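Local coordinates for splicing factor U2AF 35 KDA subunit (Homo sapiens, PDB 1JMT), which pairs with the large U2AF subunit and mediates the protein-protein and protein-RNA interactions needed for accurate 3'-splice site selection, at residues N58-L63 with N70-F75. The protein carries 1 engineered substitution. Sequence-based numbering, arbitrary orientation.
Sequences NVCDNL and NVYVKF
Asn-58 and Tyr-72 face each other as an antiparallel hydrogen-bonded pair, with Asn-58 N to Tyr-72 O and Tyr-72 N to Asn-58 O both 2.9 Å, and the ladder runs on past the non-hydrogen-bonded pair Val-59 and Val-71 to a 2.7 Å bond from Cys-60 N to Asn-70 O. On one face of the sheet the two valines touch through single methyls, Val-59 CG2 and Val-71 CG2 being 3.9 Å apart, and both side chains turn to helix 22-51, where Phe-40 meets Val-59 and Phe-39 meets Val-71. The other face carries Tyr-72. Cys-60 SG, placed beside its own backbone N by a chi1 of -55°, comes to the rim of this ring near its plane, 3.5 Å from both Tyr-72 CD1 and CE1, a sulfur-aromatic contact made at the edge. The two strands, 54-59 and 68-75, form the hairpin of the second and third strands (beta2-beta3) of this subunit's RNA recognition motif; strand 54-59 is outermost in the chain's sheet, and 68-75 is flanked on its other side by strand 3-11. Where the first strand gives way to the loop, Asn-62 reaches back to Asn-70. Asn-62 OD1 accepts a hydrogen bond from the backbone N of Asn-70 at 3.3 Å, with the donor tilted 35° from the carbonyl plane, while its ND2 gives a weak bond to Asn-70 OD1. The two amide planes stand 68° apart. Asn-70 OD1 also accepts from Asn-8 N on strand 3-11, and Asn-70 ND2 makes a weak 3.4 Å bond to Tyr-72 OH. An alanine in place of Asn-70 would probably leave Asn-8 N without this acceptor, Tyr-72 OH without its amide donor and Asn-62 ND2 without its weak partner, although the bonds of the residue's own backbone N and O, to Asn-62 OD1 and Cys-60 N, could remain.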
loop_
_atom_site.group_PDB
_atom_site.type_symbol
_atom_site.label_atom_id
_atom_site.label_comp_id
_atom_site.label_asym_id
_atom_site.label_seq_id
_atom_site.Cartn_x
_atom_site.Cartn_y
_atom_site.Cartn_z
ATOM N N ASN A 58 -9.494 -2.748 -1.251
ATOM C CA ASN A 58 -9.862 -1.390 -1.605
ATOM C C ASN A 58 -8.766 -0.400 -1.237
ATOM O O ASN A 58 -8.073 -0.561 -0.231
ATOM C CB ASN A 58 -11.164 -0.999 -0.907
ATOM C CG ASN A 58 -11.630 0.397 -1.286
ATOM O OD1 ASN A 58 -11.661 0.756 -2.470
ATOM N ND2 ASN A 58 -11.999 1.190 -0.284
ATOM N N VAL A 59 -8.602 0.610 -2.081
ATOM C CA VAL A 59 -7.628 1.666 -1.858
ATOM C C VAL A 59 -8.487 2.860 -1.459
ATOM O O VAL A 59 -9.350 3.292 -2.220
ATOM C CB VAL A 59 -6.839 1.991 -3.141
ATOM C CG1 VAL A 59 -5.928 3.183 -2.903
ATOM C CG2 VAL A 59 -6.032 0.778 -3.574
ATOM N N CYS A 60 -8.261 3.376 -0.257
ATOM C CA CYS A 60 -9.050 4.487 0.257
ATOM C C CYS A 60 -8.470 5.862 0.003
ATOM O O CYS A 60 -7.319 6.019 -0.403
ATOM C CB CYS A 60 -9.244 4.355 1.768
ATOM S SG CYS A 60 -9.968 2.825 2.335
ATOM N N ASP A 61 -9.311 6.855 0.258
ATOM C CA ASP A 61 -8.968 8.266 0.145
ATOM C C ASP A 61 -9.338 8.771 1.542
ATOM O O ASP A 61 -10.487 9.114 1.808
ATOM C CB ASP A 61 -9.829 8.936 -0.931
ATOM C CG ASP A 61 -9.537 10.418 -1.084
ATOM O OD1 ASP A 61 -8.529 10.900 -0.516
ATOM O OD2 ASP A 61 -10.316 11.099 -1.785
ATOM N N ASN A 62 -8.353 8.782 2.433
ATOM C CA ASN A 62 -8.554 9.178 3.821
ATOM C C ASN A 62 -9.308 10.484 4.072
ATOM O O ASN A 62 -10.422 10.460 4.590
ATOM C CB ASN A 62 -7.209 9.199 4.544
ATOM C CG ASN A 62 -6.575 7.827 4.605
ATOM O OD1 ASN A 62 -7.195 6.832 4.227
ATOM N ND2 ASN A 62 -5.340 7.763 5.083
ATOM N N LEU A 63 -8.719 11.618 3.709
ATOM C CA LEU A 63 -9.380 12.900 3.928
ATOM C C LEU A 63 -10.306 13.341 2.803
ATOM O O LEU A 63 -11.019 14.330 2.944
ATOM C CB LEU A 63 -8.345 13.994 4.184
ATOM C CG LEU A 63 -7.773 13.970 5.598
ATOM C CD1 LEU A 63 -6.655 14.987 5.726
ATOM C CD2 LEU A 63 -8.894 14.262 6.589
ATOM N N ASN A 70 -5.288 4.693 2.679
ATOM C CA ASN A 70 -4.907 3.400 3.200
ATOM C C ASN A 70 -5.359 2.357 2.201
ATOM O O ASN A 70 -6.172 2.624 1.303
ATOM C CB ASN A 70 -5.608 3.088 4.519
ATOM C CG ASN A 70 -5.197 4.005 5.635
ATOM O OD1 ASN A 70 -4.116 4.589 5.613
ATOM N ND2 ASN A 70 -6.055 4.119 6.638
ATOM N N VAL A 71 -4.830 1.158 2.371
ATOM C CA VAL A 71 -5.220 0.045 1.542
ATOM C C VAL A 71 -5.727 -1.009 2.515
ATOM O O VAL A 71 -5.127 -1.225 3.569
ATOM C CB VAL A 71 -4.031 -0.517 0.736
ATOM C CG1 VAL A 71 -4.381 -1.914 0.177
ATOM C CG2 VAL A 71 -3.711 0.431 -0.405
ATOM N N TYR A 72 -6.856 -1.624 2.187
ATOM C CA TYR A 72 -7.398 -2.683 3.020
ATOM C C TYR A 72 -7.498 -3.911 2.152
ATOM O O TYR A 72 -7.987 -3.842 1.031
ATOM C CB TYR A 72 -8.773 -2.322 3.568
ATOM C CG TYR A 72 -8.723 -1.227 4.593
ATOM C CD1 TYR A 72 -8.804 0.107 4.212
ATOM C CD2 TYR A 72 -8.547 -1.524 5.947
ATOM C CE1 TYR A 72 -8.714 1.124 5.147
ATOM C CE2 TYR A 72 -8.452 -0.510 6.894
ATOM C CZ TYR A 72 -8.537 0.811 6.485
ATOM O OH TYR A 72 -8.440 1.825 7.405
ATOM N N VAL A 73 -7.014 -5.029 2.675
ATOM C CA VAL A 73 -7.036 -6.286 1.952
ATOM C C VAL A 73 -7.676 -7.353 2.824
ATOM O O VAL A 73 -7.201 -7.632 3.919
ATOM C CB VAL A 73 -5.607 -6.739 1.594
ATOM C CG1 VAL A 73 -5.651 -8.021 0.765
ATOM C CG2 VAL A 73 -4.886 -5.627 0.860
ATOM N N LYS A 74 -8.762 -7.942 2.347
ATOM C CA LYS A 74 -9.420 -8.983 3.117
ATOM C C LYS A 74 -9.029 -10.308 2.486
ATOM O O LYS A 74 -9.424 -10.610 1.356
ATOM C CB LYS A 74 -10.945 -8.805 3.085
ATOM C CG LYS A 74 -11.698 -9.788 3.989
ATOM C CD LYS A 74 -13.200 -9.595 3.876
ATOM C CE LYS A 74 -13.949 -10.423 4.904
ATOM N NZ LYS A 74 -15.414 -10.142 4.859
ATOM N N PHE A 75 -8.215 -11.075 3.203
ATOM C CA PHE A 75 -7.780 -12.371 2.716
ATOM C C PHE A 75 -8.848 -13.400 3.051
ATOM O O PHE A 75 -9.573 -13.263 4.041
ATOM C CB PHE A 75 -6.455 -12.789 3.364
ATOM C CG PHE A 75 -5.262 -12.004 2.882
ATOM C CD1 PHE A 75 -4.821 -10.880 3.579
ATOM C CD2 PHE A 75 -4.588 -12.383 1.723
ATOM C CE1 PHE A 75 -3.719 -10.146 3.123
ATOM C CE2 PHE A 75 -3.487 -11.653 1.260
ATOM C CZ PHE A 75 -3.056 -10.534 1.964
#